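Side-chain contacts in hypothetical protein ST1066 (Sulfolobus tokodaii, PDB 2PJZ), which probably binds and hydrolyses ATP as the nucleotide-binding component of an ABC transporter, possibly one that carries cobalt: residues 47-52 against 58-63; 41-46 against 152-157. All coordinates share one frame; numbering follows the deposited sequence. Where two conformers were deposited one is given.

Interaction 1. Residues 47-52 against 58-63; sequences LRAISG and GNIFIN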
loop_
_atom_site.group_PDB
_atom_site.type_symbol
_atom_site.label_atom_id
_atom_site.label_comp_id
_atom_site.label_asym_id
_atom_site.label_seq_id
_atom_site.Cartn_x
_atom_site.Cartn_y
_atom_site.Cartn_z
ATOM N N LEU A 47 1.394 4.820 5.639
ATOM C CA LEU A 47 2.011 5.312 4.421
ATOM C C LEU A 47 2.230 6.811 4.434
ATOM O O LEU A 47 3.243 7.295 3.924
ATOM C CB LEU A 47 1.127 4.934 3.226
ATOM C CG LEU A 47 1.768 4.319 1.991
ATOM C CD1 LEU A 47 2.936 3.285 2.251
ATOM C CD2 LEU A 47 0.638 3.654 1.187
ATOM N N ARG A 48 1.282 7.561 4.999
ATOM C CA ARG A 48 1.444 9.007 5.086
ATOM C C ARG A 48 2.679 9.353 5.949
ATOM O O ARG A 48 3.469 10.213 5.582
ATOM C CB ARG A 48 0.150 9.673 5.599
ATOM C CG ARG A 48 -0.959 9.786 4.521
ATOM C CD ARG A 48 -2.312 10.245 5.094
ATOM N NE ARG A 48 -2.302 11.649 5.484
ATOM C CZ ARG A 48 -3.153 12.218 6.336
ATOM N NH1 ARG A 48 -4.110 11.515 6.932
ATOM N NH2 ARG A 48 -3.045 13.512 6.593
ATOM N N ALA A 49 2.840 8.682 7.084
ATOM C CA ALA A 49 4.016 8.881 7.938
ATOM C C ALA A 49 5.326 8.565 7.188
ATOM O O ALA A 49 6.286 9.350 7.226
ATOM C CB ALA A 49 3.909 8.057 9.196
ATOM N N ILE A 50 5.370 7.420 6.517
ATOM C CA ILE A 50 6.573 7.038 5.737
ATOM C C ILE A 50 6.881 8.090 4.657
ATOM O O ILE A 50 8.051 8.396 4.387
ATOM C CB ILE A 50 6.373 5.614 5.083
ATOM C CG1 ILE A 50 6.244 4.525 6.169
ATOM C CG2 ILE A 50 7.499 5.312 4.088
ATOM C CD1 ILE A 50 5.718 3.150 5.596
ATOM N N SER A 51 5.832 8.680 4.076
ATOM C CA SER A 51 5.976 9.683 2.997
ATOM C C SER A 51 6.223 11.106 3.468
ATOM O O SER A 51 6.314 12.042 2.640
ATOM C CB SER A 51 4.770 9.658 2.059
ATOM O OG SER A 51 4.497 8.338 1.655
ATOM N N GLY A 52 6.363 11.289 4.784
ATOM C CA GLY A 52 6.762 12.599 5.306
ATOM C C GLY A 52 5.555 13.533 5.476
ATOM O O GLY A 52 5.700 14.747 5.529
ATOM N N GLY A 58 8.633 7.330 17.336
ATOM C CA GLY A 58 9.644 6.385 16.820
ATOM C C GLY A 58 10.327 6.960 15.578
ATOM O O GLY A 58 10.323 8.186 15.341
ATOM N N ASN A 59 10.902 6.080 14.770
ATOM C CA ASN A 59 11.771 6.505 13.668
ATOM C C ASN A 59 11.480 5.713 12.439
ATOM O O ASN A 59 11.122 4.539 12.518
ATOM C CB ASN A 59 13.239 6.343 14.099
ATOM C CG ASN A 59 13.613 7.363 15.171
ATOM O OD1 ASN A 59 13.672 7.035 16.377
ATOM N ND2 ASN A 59 13.666 8.605 14.777
ATOM N N ILE A 60 11.578 6.370 11.282
ATOM C CA ILE A 60 11.404 5.713 9.984
ATOM C C ILE A 60 12.606 6.125 9.150
ATOM O O ILE A 60 12.860 7.339 8.965
ATOM C CB ILE A 60 10.083 6.175 9.248
ATOM C CG1 ILE A 60 8.834 5.850 10.129
ATOM C CG2 ILE A 60 9.973 5.515 7.827
ATOM C CD1 ILE A 60 7.478 6.458 9.667
ATOM N N PHE A 61 13.330 5.130 8.622
ATOM C CA PHE A 61 14.531 5.402 7.807
ATOM C C PHE A 61 14.356 4.918 6.383
ATOM O O PHE A 61 13.956 3.765 6.177
ATOM C CB PHE A 61 15.791 4.721 8.405
ATOM C CG PHE A 61 16.116 5.175 9.820
ATOM C CD1 PHE A 61 16.980 6.263 10.054
ATOM C CD2 PHE A 61 15.532 4.545 10.888
ATOM C CE1 PHE A 61 17.286 6.683 11.378
ATOM C CE2 PHE A 61 15.842 4.926 12.222
ATOM C CZ PHE A 61 16.697 6.032 12.457
ATOM N N ILE A 62 14.634 5.783 5.414
ATOM C CA ILE A 62 14.648 5.384 4.008
ATOM C C ILE A 62 16.098 5.513 3.541
ATOM O O ILE A 62 16.649 6.599 3.541
ATOM C CB ILE A 62 13.712 6.279 3.155
ATOM C CG1 ILE A 62 12.249 6.212 3.705
ATOM C CG2 ILE A 62 13.737 5.884 1.675
ATOM C CD1 ILE A 62 11.318 7.204 2.993
ATOM N N ASN A 63 16.713 4.384 3.223
ATOM C CA ASN A 63 18.153 4.360 2.892
ATOM C C ASN A 63 18.976 5.111 3.936
ATOM O O ASN A 63 19.873 5.914 3.601
ATOM C CB ASN A 63 18.396 4.817 1.438
ATOM C CG ASN A 63 17.933 3.763 0.437
ATOM O OD1 ASN A 63 17.843 2.577 0.768
ATOM N ND2 ASN A 63 17.628 4.186 -0.783
#
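Ile50, in the last turn of helix 43-50, lies across from Ile60 of strand 59-62 with 6.6 Å between their CA atoms, the nearest backbone approach of the two segments. The helix stops just beyond: Gly52, with a positive phi of 85°, closes it in a Schellman motif, two bonds running back into the last turn. A CB there would run into the preceding carbonyl oxygen, which accounts for the glycine. No hydrogen bond links helix to strand, and the side chains that meet are aliphatic, lying partly against the main chain of the helix end.

Ile60 points toward the helix and does most of the touching. Its CG1 lies anti to the carbonyl carbon (chi1 -59°), and the extended chain beyond carries CD1 onto the helix, where this methyl lies 3.9 Å from Ala49 CB and touches the Ala49-Ile50 backbone. The side chains of Ile50 and Ile60 cross at about a right angle, with Ile50 CG1 4.2 Å from both CG2 and CD1 of Ile60. Two residues on, Ile62 points the same way and sets its CD1 3.7 Å from Ile50 O. Leu47 O holds Ser51 twice, from opposite faces of its carbonyl plane, through Ser51 N and Ser51 OG at 2.8 Å; Tyr76 OH also bonds to that hydroxyl.

Ala49 touches Ile9 and Ile50 touches Leu4, both on strand 2-11, and Ile50 also touches Ile179 of strand 177-182. Helix 43-50 is thus packed between the antiparallel sheet and the mixed sheet, as in the nucleotide-binding domain of ABC transporters.

Interaction 2. Residues 41-46 against 152-157; sequences SGKTTL and LDEPFE. With SO4 (sulfate ion), chain C.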
loop_
_atom_site.group_PDB
_atom_site.type_symbol
_atom_site.label_atom_id
_atom_site.label_comp_id
_atom_site.label_asym_id
_atom_site.label_seq_id
_atom_site.Cartn_x
_atom_site.Cartn_y
_atom_site.Cartn_z
ATOM N N SER A 41 -7.867 0.391 9.776
ATOM C CA SER A 41 -6.820 -0.210 10.581
ATOM C C SER A 41 -5.581 0.724 10.746
ATOM O O SER A 41 -4.738 0.478 11.589
ATOM C CB SER A 41 -6.377 -1.558 9.999
ATOM O OG SER A 41 -5.946 -1.389 8.658
ATOM N N GLY A 42 -5.487 1.766 9.933
ATOM C CA GLY A 42 -4.356 2.677 9.997
ATOM C C GLY A 42 -3.355 2.520 8.848
ATOM O O GLY A 42 -2.299 3.165 8.885
ATOM N N LYS A 43 -3.686 1.702 7.825
ATOM C CA LYS A 43 -2.744 1.424 6.714
ATOM C C LYS A 43 -2.321 2.702 6.002
ATOM O O LYS A 43 -1.127 2.921 5.791
ATOM C CB LYS A 43 -3.342 0.452 5.661
ATOM C CG LYS A 43 -3.872 -0.824 6.183
ATOM C CD LYS A 43 -4.437 -1.714 5.037
ATOM C CE LYS A 43 -5.381 -0.974 4.093
ATOM N NZ LYS A 43 -6.682 -0.653 4.750
ATOM N N THR A 44 -3.292 3.544 5.643
ATOM C CA THR A 44 -3.036 4.731 4.875
ATOM C C THR A 44 -2.249 5.737 5.732
ATOM O O THR A 44 -1.336 6.395 5.234
ATOM C CB THR A 44 -4.338 5.383 4.335
ATOM O OG1 THR A 44 -4.969 4.482 3.434
ATOM C CG2 THR A 44 -4.039 6.714 3.602
ATOM N N THR A 45 -2.609 5.820 7.013
ATOM C CA THR A 45 -1.892 6.665 7.963
ATOM C C THR A 45 -0.415 6.257 8.049
ATOM O O THR A 45 0.460 7.107 8.110
ATOM C CB THR A 45 -2.554 6.650 9.362
ATOM O OG1 THR A 45 -3.865 7.217 9.236
ATOM C CG2 THR A 45 -1.776 7.504 10.318
ATOM N N LEU A 46 -0.149 4.963 8.042
ATOM C CA LEU A 46 1.243 4.475 8.048
ATOM C C LEU A 46 2.017 4.935 6.809
ATOM O O LEU A 46 3.137 5.441 6.913
ATOM C CB LEU A 46 1.240 2.950 8.149
ATOM C CG LEU A 46 2.254 2.145 8.958
ATOM C CD1 LEU A 46 2.485 2.738 10.326
ATOM C CD2 LEU A 46 1.659 0.719 9.113
ATOM N N LEU A 152 2.515 2.805 -2.128
ATOM C CA LEU A 152 1.298 2.862 -2.913
ATOM C C LEU A 152 0.070 2.591 -2.052
ATOM O O LEU A 152 -0.033 1.553 -1.415
ATOM C CB LEU A 152 1.373 1.913 -4.101
ATOM C CG LEU A 152 2.459 2.213 -5.114
ATOM C CD1 LEU A 152 2.521 1.092 -6.159
ATOM C CD2 LEU A 152 2.207 3.581 -5.786
ATOM N N ASP A 153 -0.835 3.560 -2.014
ATOM C CA ASP A 153 -2.100 3.397 -1.280
ATOM C C ASP A 153 -3.228 2.918 -2.227
ATOM O O ASP A 153 -3.531 3.563 -3.238
ATOM C CB ASP A 153 -2.487 4.717 -0.636
ATOM C CG ASP A 153 -3.711 4.595 0.269
ATOM O OD1 ASP A 153 -3.910 3.534 0.892
ATOM O OD2 ASP A 153 -4.471 5.565 0.319
ATOM N N GLU A 154 -3.851 1.801 -1.880
ATOM C CA GLU A 154 -5.089 1.323 -2.555
ATOM C C GLU A 154 -5.123 1.593 -4.051
ATOM O O GLU A 154 -6.047 2.286 -4.533
ATOM C CB GLU A 154 -6.331 1.968 -1.913
ATOM C CG GLU A 154 -6.552 1.540 -0.491
ATOM C CD GLU A 154 -7.154 0.141 -0.373
ATOM O OE1 GLU A 154 -7.240 -0.606 -1.385
ATOM O OE2 GLU A 154 -7.519 -0.196 0.767
ATOM N N PRO A 155 -4.140 1.066 -4.807
ATOM C CA PRO A 155 -4.062 1.483 -6.211
ATOM C C PRO A 155 -5.190 0.898 -7.092
ATOM O O PRO A 155 -5.309 1.278 -8.242
ATOM C CB PRO A 155 -2.698 0.953 -6.669
ATOM C CG PRO A 155 -2.401 -0.207 -5.756
ATOM C CD PRO A 155 -3.066 0.111 -4.435
ATOM N N PHE A 156 -6.019 0.027 -6.523
ATOM C CA PHE A 156 -7.002 -0.729 -7.315
ATOM C C PHE A 156 -8.434 -0.367 -6.959
ATOM O O PHE A 156 -9.377 -0.824 -7.617
ATOM C CB PHE A 156 -6.829 -2.234 -7.106
ATOM C CG PHE A 156 -5.407 -2.719 -7.219
ATOM C CD1 PHE A 156 -4.766 -2.764 -8.445
ATOM C CD2 PHE A 156 -4.729 -3.173 -6.085
ATOM C CE1 PHE A 156 -3.456 -3.231 -8.555
ATOM C CE2 PHE A 156 -3.425 -3.646 -6.180
ATOM C CZ PHE A 156 -2.791 -3.671 -7.418
ATOM N N GLU A 157 -8.607 0.444 -5.926
ATOM C CA GLU A 157 -9.945 0.735 -5.435
ATOM C C GLU A 157 -10.666 1.653 -6.414
ATOM O O GLU A 157 -10.086 2.601 -6.911
ATOM C CB GLU A 157 -9.881 1.307 -4.021
ATOM C CG GLU A 157 -11.231 1.486 -3.370
ATOM C CD GLU A 157 -11.169 1.528 -1.849
ATOM O OE1 GLU A 157 -10.087 1.786 -1.274
ATOM O OE2 GLU A 157 -12.226 1.301 -1.222
HETATM S S SO4 C . -7.022 2.323 6.576
HETATM O O1 SO4 C . -7.031 3.204 7.775
HETATM O O2 SO4 C . -6.222 2.984 5.531
HETATM O O3 SO4 C . -6.429 1.023 6.841
HETATM O O4 SO4 C . -8.353 2.188 6.030
#
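What is probably the phosphate-binding loop (Walker A) of an ABC-type ATPase meets the end of strand 149-153: Lys43 and Thr44, with Gly42 before them, fit the Walker A pattern, and Thr44 OG1 lies 2.9 Å from Asp153 OD1. A sulfate, probably from the crystallisation liquor, occupies the nest of backbone amides at the start of helix 43-50, a place consistent with that of an ATP phosphate. Gly42 N gives its straighter bond to sulfate O1, Lys43 N bonds to O3 at 148°, and Thr44 N to O2 at 153°; Gly40 N adds another donor. Lys43 leaves the helix with CG anti to its carbonyl carbon and then bends at chi3 and chi4, wrapping the aliphatic chain round O3 until NZ stands 2.7 Å from it. Gly37 O also takes a bond from this ammonium and steadies it. Exchanging Lys43 for a methionine would probably leave sulfate O3 without its charged partner and Gly37 O without this donor.

Thr44 and Asp153 cross at about a right angle. The threonine hydroxyl stands between sulfate O2, also 2.9 Å away, and the Asp153 carboxylate. Its methyl CG2 packs 3.5 Å from Asp153 OD2. In sequence and position, the end of strand 149-153 running into Asp153 and Glu154 matches the Walker B motif of ABC ATPases, where the aspartate probably assists magnesium binding and the glutamate is the probable general base. Glu154 is bent at chi2, which brings its carboxylate near Lys43, though not into a salt bridge; its firmer partner is Thr182 OG1, bonded to OE1. A type I turn runs from Glu154 to Glu157.

How the interactions relate
Helix 43-50 serves both contacts, its first turn in interaction 2 and its last in interaction 1, whose centres lie 15 Å apart. Along the chain, interaction 1 sits inside the long loop that interaction 2 closes. Their chemistry follows their place: the far end of the helix is buried, with aliphatic side chains meeting each other and the helix backbone, whereas the amino end is partly buried and polar, with backbone amides and a lysine holding a sulfate, and a threonine hydroxyl between it and an aspartate. Leu47 joins the two neighbourhoods, its CD2 packing 3.4 Å from Leu152 O. One short helix thus runs from a probable nucleotide site to a buried apolar contact with the antiparallel sheet.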